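Local coordinates for putative uncharacterized protein (Bacteroides thetaiotaomicron, PDB 2RBK) that probably acts as a magnesium-dependent phosphatase of the haloacid dehalogenase superfamily, at residues G64-T67 with Y72-V75; R20-T25 with P245-G250; C104-E109 with V137-A142. One frame throughout, in Å; residues are numbered along the deposited sequence.

Contact 1. Residues G64-T67 with Y72-V75; sequences GYIT and YCFV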
loop_
_atom_site.group_PDB
_atom_site.type_symbol
_atom_site.label_atom_id
_atom_site.label_comp_id
_atom_site.label_asym_id
_atom_site.label_seq_id
_atom_site.Cartn_x
_atom_site.Cartn_y
_atom_site.Cartn_z
ATOM N N GLY A 64 12.384 5.909 -3.316
ATOM C CA GLY A 64 11.415 6.621 -2.482
ATOM C C GLY A 64 10.246 5.729 -2.181
ATOM O O GLY A 64 10.075 4.660 -2.766
ATOM N N TYR A 65 9.413 6.226 -1.241
ATOM C CA TYR A 65 8.325 5.491 -0.692
ATOM C C TYR A 65 7.028 6.292 -0.640
ATOM O O TYR A 65 7.006 7.413 -0.115
ATOM C CB TYR A 65 8.617 5.034 0.763
ATOM C CG TYR A 65 9.727 4.017 0.883
ATOM C CD1 TYR A 65 11.061 4.390 0.830
ATOM C CD2 TYR A 65 9.443 2.668 1.076
ATOM C CE1 TYR A 65 12.077 3.467 0.937
ATOM C CE2 TYR A 65 10.443 1.727 1.184
ATOM C CZ TYR A 65 11.758 2.143 1.123
ATOM O OH TYR A 65 12.753 1.196 1.226
ATOM N N ILE A 66 5.976 5.643 -1.100
ATOM C CA ILE A 66 4.608 6.014 -0.874
ATOM C C ILE A 66 4.067 4.987 0.098
ATOM O O ILE A 66 3.998 3.802 -0.242
ATOM C CB ILE A 66 3.808 6.002 -2.222
ATOM C CG1 ILE A 66 4.325 7.065 -3.176
ATOM C CG2 ILE A 66 2.305 6.079 -1.957
ATOM C CD1 ILE A 66 3.995 6.694 -4.615
ATOM N N THR A 67 3.743 5.412 1.318
ATOM C CA THR A 67 3.239 4.500 2.353
ATOM C C THR A 67 1.880 4.964 2.798
ATOM O O THR A 67 1.419 6.063 2.476
ATOM C CB THR A 67 4.233 4.415 3.546
ATOM O OG1 THR A 67 4.168 5.613 4.334
ATOM C CG2 THR A 67 5.633 4.122 3.096
ATOM N N TYR A 72 1.550 9.140 3.503
ATOM C CA TYR A 72 2.846 9.413 4.081
ATOM C C TYR A 72 3.928 9.066 3.047
ATOM O O TYR A 72 4.155 7.871 2.793
ATOM C CB TYR A 72 3.047 8.700 5.404
ATOM C CG TYR A 72 4.226 9.173 6.181
ATOM C CD1 TYR A 72 4.075 10.263 7.025
ATOM C CD2 TYR A 72 5.429 8.519 6.106
ATOM C CE1 TYR A 72 5.129 10.733 7.759
ATOM C CE2 TYR A 72 6.485 8.991 6.854
ATOM C CZ TYR A 72 6.349 10.085 7.685
ATOM O OH TYR A 72 7.409 10.505 8.474
ATOM N N CYS A 73 4.543 10.070 2.428
ATOM C CA CYS A 73 5.455 9.864 1.333
ATOM C C CYS A 73 6.807 10.470 1.652
ATOM O O CYS A 73 6.856 11.598 2.175
ATOM C CB CYS A 73 4.904 10.500 0.066
ATOM S SG CYS A 73 3.295 9.875 -0.478
ATOM N N PHE A 74 7.893 9.758 1.315
ATOM C CA PHE A 74 9.225 10.256 1.642
ATOM C C PHE A 74 10.245 9.758 0.620
ATOM O O PHE A 74 10.063 8.739 -0.028
ATOM C CB PHE A 74 9.638 9.905 3.073
ATOM C CG PHE A 74 9.538 8.441 3.411
ATOM C CD1 PHE A 74 10.650 7.591 3.288
ATOM C CD2 PHE A 74 8.349 7.877 3.883
ATOM C CE1 PHE A 74 10.540 6.236 3.623
ATOM C CE2 PHE A 74 8.258 6.554 4.241
ATOM C CZ PHE A 74 9.374 5.724 4.114
ATOM N N VAL A 75 11.318 10.543 0.507
ATOM C CA VAL A 75 12.417 10.284 -0.416
ATOM C C VAL A 75 13.680 10.414 0.434
ATOM O O VAL A 75 13.994 11.494 0.924
ATOM C CB VAL A 75 12.423 11.265 -1.576
ATOM C CG1 VAL A 75 13.656 11.021 -2.490
ATOM C CG2 VAL A 75 11.116 11.148 -2.351
#
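Tyr65 and Phe74 face each other as a hydrogen-bonded pair of an antiparallel beta hairpin. Tyr65 N gives a nearly straight bond (168°) to Phe74 O at 2.9 Å, and Phe74 N returns one to Tyr65 O. The tight packing lies on the sheet face that carries Tyr65, Thr67, Tyr72 and Phe74. Phe74 CG sits between its own backbone N and carbonyl carbon (chi1 54°), which swings the ring over to the other strand. Tyr65 CB rests over one face of that ring, 3.7 Å from its centroid, in a CH-pi contact. The two rings are nearly parallel (17°) but slid apart, so they barely overlap; Tyr65 CD1 still comes within 3.4 Å of Phe74 CE1. At the other end Tyr72 O is gripped twice, by Thr67 N and by Thr67 OG1 at 2.7 Å, from opposite faces of its carbonyl plane. Between the strands the packing is looser on the buried face of Ile66 and Cys73, where Ile66 CG1 stays 4.0 Å from Cys73 SG. Toward solvent, Val75 is partly exposed and its side chain points away from strand 64-67. Tyr65, also partly exposed, hydrogen-bonds through OH to Gln57 NE2. In the main sheet the hairpin lies between strands 38-42 and 78-82, and helix 188-199 packs against Ile66 and Val75.

Contact 2. Residues R20-T25 with P245-G250; sequences RIPSST and PIDEDG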
loop_
_atom_site.group_PDB
_atom_site.type_symbol
_atom_site.label_atom_id
_atom_site.label_comp_id
_atom_site.label_asym_id
_atom_site.label_seq_id
_atom_site.Cartn_x
_atom_site.Cartn_y
_atom_site.Cartn_z
ATOM N N ARG A 20 8.166 -14.253 -0.051
ATOM C CA ARG A 20 9.407 -13.828 -0.587
ATOM C C ARG A 20 9.238 -13.082 -1.913
ATOM O O ARG A 20 8.262 -13.275 -2.629
ATOM C CB ARG A 20 10.366 -15.030 -0.801
ATOM C CG ARG A 20 10.535 -15.883 0.468
ATOM C CD ARG A 20 11.229 -15.073 1.553
ATOM N NE ARG A 20 12.551 -14.513 1.159
ATOM C CZ ARG A 20 13.707 -15.092 1.353
ATOM N NH1 ARG A 20 13.815 -16.279 1.960
ATOM N NH2 ARG A 20 14.785 -14.450 0.934
ATOM N N ILE A 21 10.244 -12.325 -2.231
ATOM C CA ILE A 21 10.357 -11.659 -3.527
ATOM C C ILE A 21 10.939 -12.657 -4.571
ATOM O O ILE A 21 11.967 -13.256 -4.307
ATOM C CB ILE A 21 11.236 -10.427 -3.465
ATOM C CG1 ILE A 21 10.698 -9.437 -2.410
ATOM C CG2 ILE A 21 11.367 -9.783 -4.830
ATOM C CD1 ILE A 21 11.553 -8.175 -2.245
ATOM N N PRO A 22 10.289 -12.840 -5.713
ATOM C CA PRO A 22 10.858 -13.733 -6.741
ATOM C C PRO A 22 12.268 -13.257 -7.108
ATOM O O PRO A 22 12.564 -12.073 -7.264
ATOM C CB PRO A 22 9.887 -13.594 -7.913
ATOM C CG PRO A 22 8.580 -13.249 -7.236
ATOM C CD PRO A 22 8.971 -12.355 -6.080
ATOM N N SER A 23 13.108 -14.236 -7.371
ATOM C CA SER A 23 14.462 -13.930 -7.807
ATOM C C SER A 23 14.493 -13.097 -9.065
ATOM O O SER A 23 15.328 -12.204 -9.193
ATOM C CB SER A 23 15.206 -15.248 -7.950
ATOM O OG SER A 23 14.739 -16.075 -8.956
ATOM N N SER A 24 13.600 -13.362 -9.994
ATOM C CA SER A 24 13.613 -12.603 -11.236
ATOM C C SER A 24 13.160 -11.154 -11.038
ATOM O O SER A 24 13.524 -10.297 -11.855
ATOM C CB SER A 24 12.822 -13.262 -12.338
ATOM O OG SER A 24 11.451 -13.282 -11.991
ATOM N N THR A 25 12.418 -10.893 -9.994
ATOM C CA THR A 25 12.047 -9.529 -9.651
ATOM C C THR A 25 13.258 -8.741 -9.199
ATOM O O THR A 25 13.474 -7.595 -9.602
ATOM C CB THR A 25 10.908 -9.483 -8.608
ATOM O OG1 THR A 25 9.804 -10.090 -9.245
ATOM C CG2 THR A 25 10.604 -8.093 -8.146
ATOM N N PRO A 245 1.297 -14.383 -13.359
ATOM C CA PRO A 245 1.300 -14.429 -11.909
ATOM C C PRO A 245 2.634 -14.074 -11.293
ATOM O O PRO A 245 3.697 -14.287 -11.904
ATOM C CB PRO A 245 0.897 -15.895 -11.575
ATOM C CG PRO A 245 0.078 -16.284 -12.798
ATOM C CD PRO A 245 0.799 -15.642 -13.959
ATOM N N ILE A 246 2.585 -13.592 -10.051
ATOM C CA ILE A 246 3.800 -13.138 -9.380
ATOM C C ILE A 246 4.880 -14.192 -9.383
ATOM O O ILE A 246 6.050 -13.901 -9.643
ATOM C CB ILE A 246 3.465 -12.647 -7.949
ATOM C CG1 ILE A 246 4.741 -12.091 -7.299
ATOM C CG2 ILE A 246 2.784 -13.668 -7.070
ATOM C CD1 ILE A 246 4.501 -11.354 -6.041
ATOM N N ASP A 247 4.560 -15.458 -9.099
ATOM C CA ASP A 247 5.556 -16.536 -8.985
ATOM C C ASP A 247 5.830 -17.210 -10.320
ATOM O O ASP A 247 6.495 -18.256 -10.354
ATOM C CB ASP A 247 5.173 -17.494 -7.832
ATOM C CG ASP A 247 5.538 -16.882 -6.487
ATOM O OD1 ASP A 247 6.583 -16.213 -6.299
ATOM O OD2 ASP A 247 4.801 -17.119 -5.510
ATOM N N GLU A 248 5.373 -16.642 -11.427
ATOM C CA GLU A 248 5.745 -17.014 -12.772
ATOM C C GLU A 248 6.390 -15.805 -13.488
ATOM O O GLU A 248 6.143 -15.518 -14.658
ATOM C CB GLU A 248 4.528 -17.516 -13.537
ATOM C CG GLU A 248 3.908 -18.762 -12.939
ATOM C CD GLU A 248 2.640 -19.233 -13.583
ATOM O OE1 GLU A 248 2.248 -18.749 -14.655
ATOM O OE2 GLU A 248 1.929 -20.024 -12.980
ATOM N N ASP A 249 7.228 -15.114 -12.717
ATOM C CA ASP A 249 8.083 -14.040 -13.267
ATOM C C ASP A 249 7.230 -12.862 -13.769
ATOM O O ASP A 249 7.652 -12.166 -14.687
ATOM C CB ASP A 249 8.990 -14.555 -14.370
ATOM C CG ASP A 249 9.801 -15.759 -13.948
ATOM O OD1 ASP A 249 10.702 -15.576 -13.140
ATOM O OD2 ASP A 249 9.509 -16.926 -14.310
ATOM N N GLY A 250 6.087 -12.576 -13.158
ATOM C CA GLY A 250 5.223 -11.513 -13.673
ATOM C C GLY A 250 5.903 -10.167 -13.782
ATOM O O GLY A 250 5.723 -9.468 -14.799
HETATM O O HOH W 1 8.341 -15.784 -4.332
#
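The N-terminal turn of helix 23-34 meets the loop that leads from strand 241-242 into helix 250-258. Ser24, in the first turn of its helix, and Asp249, at the N-cap position of the other, make the direct polar link. Ser24 OG donates to Asp249 OD1 at 2.7 Å. Asp249 OD1 accepts through its anti lone pair, the one away from OD2. Ser24 OG stands between its backbone N and carbonyl carbon (chi1 66°), which points the hydroxyl at Asp249. The Asp249 carboxylate does not cap its own helix, although the residue holds the N-cap position. In the Rossmann-like core of the HAD family, helix 23-34 follows strand 4-7 of the main, mostly parallel sheet, and the loop follows its edge strand 241-242. The contact ties two helix starts together across 219 intervening residues. Pro22, itself the N-cap residue of helix 23-34, supplies the apolar part. Its CG approaches Ile246 O at 3.6 Å and Ile246 CG1 at 4.0 Å. Ile246 is buried, and its side chain lies about 7 Å from that of Asp211, a magnesium ligand. Asp247 marks the more exposed flank. Its OD1 lies 3.7 Å from Pro22 CG and takes a hydrogen from a water at 2.7 Å. The same water donates to Arg20 O, joining that main-chain carbonyl to the Asp247 carboxylate. Asp247 OD2 is held separately by Ser15 OG.

Contact 3. Residues C104-E109 with V137-A142; sequences CIFVEE and VSFEEA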
loop_
_atom_site.group_PDB
_atom_site.type_symbol
_atom_site.label_atom_id
_atom_site.label_comp_id
_atom_site.label_asym_id
_atom_site.label_seq_id
_atom_site.Cartn_x
_atom_site.Cartn_y
_atom_site.Cartn_z
ATOM N N CYS A 104 -9.007 -2.769 15.382
ATOM C CA CYS A 104 -8.613 -1.688 14.476
ATOM C C CYS A 104 -7.197 -1.247 14.832
ATOM O O CYS A 104 -6.885 -1.070 16.004
ATOM C CB CYS A 104 -9.586 -0.526 14.576
ATOM S SG CYS A 104 -9.372 0.745 13.302
ATOM N N ILE A 105 -6.369 -1.110 13.807
ATOM C CA ILE A 105 -5.015 -0.559 13.903
ATOM C C ILE A 105 -5.087 0.929 13.663
ATOM O O ILE A 105 -5.816 1.437 12.781
ATOM C CB ILE A 105 -4.076 -1.246 12.909
ATOM C CG1 ILE A 105 -3.931 -2.736 13.207
ATOM C CG2 ILE A 105 -2.755 -0.562 12.768
ATOM C CD1 ILE A 105 -3.320 -3.524 12.079
ATOM N N PHE A 106 -4.339 1.684 14.483
ATOM C CA PHE A 106 -4.235 3.144 14.374
ATOM C C PHE A 106 -2.795 3.506 14.179
ATOM O O PHE A 106 -1.959 3.177 15.049
ATOM C CB PHE A 106 -4.824 3.844 15.608
ATOM C CG PHE A 106 -6.308 3.637 15.784
ATOM C CD1 PHE A 106 -6.800 2.494 16.404
ATOM C CD2 PHE A 106 -7.223 4.562 15.317
ATOM C CE1 PHE A 106 -8.136 2.303 16.530
ATOM C CE2 PHE A 106 -8.562 4.376 15.489
ATOM C CZ PHE A 106 -9.038 3.216 16.087
ATOM N N VAL A 107 -2.457 4.162 13.090
ATOM C CA VAL A 107 -1.096 4.461 12.740
ATOM C C VAL A 107 -0.857 5.973 12.845
ATOM O O VAL A 107 -1.561 6.757 12.193
ATOM C CB VAL A 107 -0.725 3.990 11.303
ATOM C CG1 VAL A 107 0.778 4.084 11.177
ATOM C CG2 VAL A 107 -1.255 2.629 10.997
ATOM N N GLU A 108 0.120 6.350 13.637
ATOM C CA GLU A 108 0.612 7.710 13.778
ATOM C C GLU A 108 1.911 7.810 12.995
ATOM O O GLU A 108 2.438 6.833 12.488
ATOM C CB GLU A 108 0.853 8.028 15.237
ATOM C CG GLU A 108 -0.398 7.927 16.106
ATOM C CD GLU A 108 -0.005 7.913 17.561
ATOM O OE1 GLU A 108 0.222 8.928 18.211
ATOM O OE2 GLU A 108 0.145 6.793 18.086
ATOM N N GLU A 109 2.465 9.033 12.894
ATOM C CA GLU A 109 3.701 9.191 12.144
ATOM C C GLU A 109 4.828 8.291 12.664
ATOM O O GLU A 109 5.543 7.714 11.858
ATOM C CB GLU A 109 4.117 10.664 12.200
ATOM C CG GLU A 109 5.312 10.910 11.318
ATOM C CD GLU A 109 5.800 12.311 11.109
ATOM O OE1 GLU A 109 5.439 13.194 11.903
ATOM O OE2 GLU A 109 6.563 12.551 10.110
ATOM N N VAL A 137 -3.297 -0.770 22.574
ATOM C CA VAL A 137 -3.753 0.391 23.321
ATOM C C VAL A 137 -5.282 0.335 23.343
ATOM O O VAL A 137 -5.912 -0.317 22.474
ATOM C CB VAL A 137 -3.261 1.723 22.749
ATOM C CG1 VAL A 137 -1.734 1.680 22.643
ATOM C CG2 VAL A 137 -3.909 2.142 21.483
ATOM N N SER A 138 -5.877 1.071 24.288
ATOM C CA SER A 138 -7.321 1.153 24.333
ATOM C C SER A 138 -7.869 1.943 23.177
ATOM O O SER A 138 -7.241 2.858 22.642
ATOM C CB SER A 138 -7.808 1.741 25.650
ATOM O OG SER A 138 -7.474 3.140 25.666
ATOM N N PHE A 139 -9.141 1.669 22.828
ATOM C CA PHE A 139 -9.843 2.484 21.856
ATOM C C PHE A 139 -9.913 3.932 22.308
ATOM O O PHE A 139 -9.842 4.837 21.480
ATOM C CB PHE A 139 -11.242 1.964 21.577
ATOM C CG PHE A 139 -11.331 0.855 20.555
ATOM C CD1 PHE A 139 -11.668 -0.435 20.892
ATOM C CD2 PHE A 139 -11.075 1.141 19.210
ATOM C CE1 PHE A 139 -11.778 -1.381 19.914
ATOM C CE2 PHE A 139 -11.213 0.186 18.255
ATOM C CZ PHE A 139 -11.553 -1.113 18.621
ATOM N N GLU A 140 -10.092 4.163 23.612
ATOM C CA GLU A 140 -10.140 5.509 24.123
ATOM C C GLU A 140 -8.863 6.263 23.802
ATOM O O GLU A 140 -8.870 7.399 23.285
ATOM C CB GLU A 140 -10.469 5.536 25.627
ATOM C CG GLU A 140 -10.665 6.942 26.133
ATOM C CD GLU A 140 -11.973 7.567 25.724
ATOM O OE1 GLU A 140 -12.029 8.281 24.698
ATOM O OE2 GLU A 140 -12.954 7.309 26.488
ATOM N N GLU A 141 -7.751 5.633 24.114
ATOM C CA GLU A 141 -6.491 6.320 23.831
ATOM C C GLU A 141 -6.310 6.523 22.337
ATOM O O GLU A 141 -5.872 7.587 21.878
ATOM C CB GLU A 141 -5.317 5.493 24.329
ATOM C CG GLU A 141 -5.033 5.602 25.748
ATOM C CD GLU A 141 -3.714 5.026 26.246
ATOM O OE1 GLU A 141 -2.792 4.710 25.441
ATOM O OE2 GLU A 141 -3.616 4.868 27.438
ATOM N N ALA A 142 -6.579 5.508 21.540
ATOM C CA ALA A 142 -6.491 5.649 20.071
ATOM C C ALA A 142 -7.340 6.746 19.520
ATOM O O ALA A 142 -6.978 7.500 18.555
ATOM C CB ALA A 142 -6.893 4.323 19.450
#
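Phe106 and Phe139 cross at about a right angle, with Phe139 CE2 at the edge of the Phe106 ring, near its plane. The two rings come no closer than 4.1 Å, Phe106 CE1 to Phe139 CE2. Ala142 takes a different side. Its CB sits over one face of the Phe106 ring, 3.7 Å from the centroid and 17° off the ring normal, a CH-pi contact. Phe106 CD1 is the ring atom nearest to Ala142 CB, at 3.6 Å. Phe106 CG lies anti to its carbonyl carbon (chi1 -65°), and from there the ring extends to the helix. Cys104, two residues back on the same strand, brings its CB to the edge of the Phe139 ring, 4.1 Å from Phe139 CE2. No hydrogen bond joins the segments. Replacing Phe106 by alanine would probably take away the ring face under the Ala142 methyl and one of the two neighbours of Phe139 CE2, opening a gap between strand and helix. Ser138 is the helix N-cap: its OG accepts from Glu141 N at 2.9 Å. Helix 139-143 thus packs on strand 104-107, the middle of a three-stranded antiparallel sheet also flanked by helix 87-100. This helix-covered sheet, inserted in the HAD core, is consistent with the cap domain of Cof-type HAD phosphatases.

How the contacts relate
Contact 2 closes a long loop of chain, and contacts 1 and 3 both lie inside it, one after the other. Contacts 1 and 2 belong to the main sheet and its flanks, with centres 23 Å apart and nearest atoms about 10 Å apart. Contact 3 lies in the separate, probable cap, away from the annotated sites. Its centre is 22 Å from that of contact 1 and 35 Å from that of contact 2. Tyr72 OH and Glu109 OE2, 2.8 Å apart, make a probable hydrogen bond that links the core hairpin to the cap side. The Ile66 side chain is about 9 Å from the bound vanadate, and that of Ile246 about 8 Å from the magnesium ion.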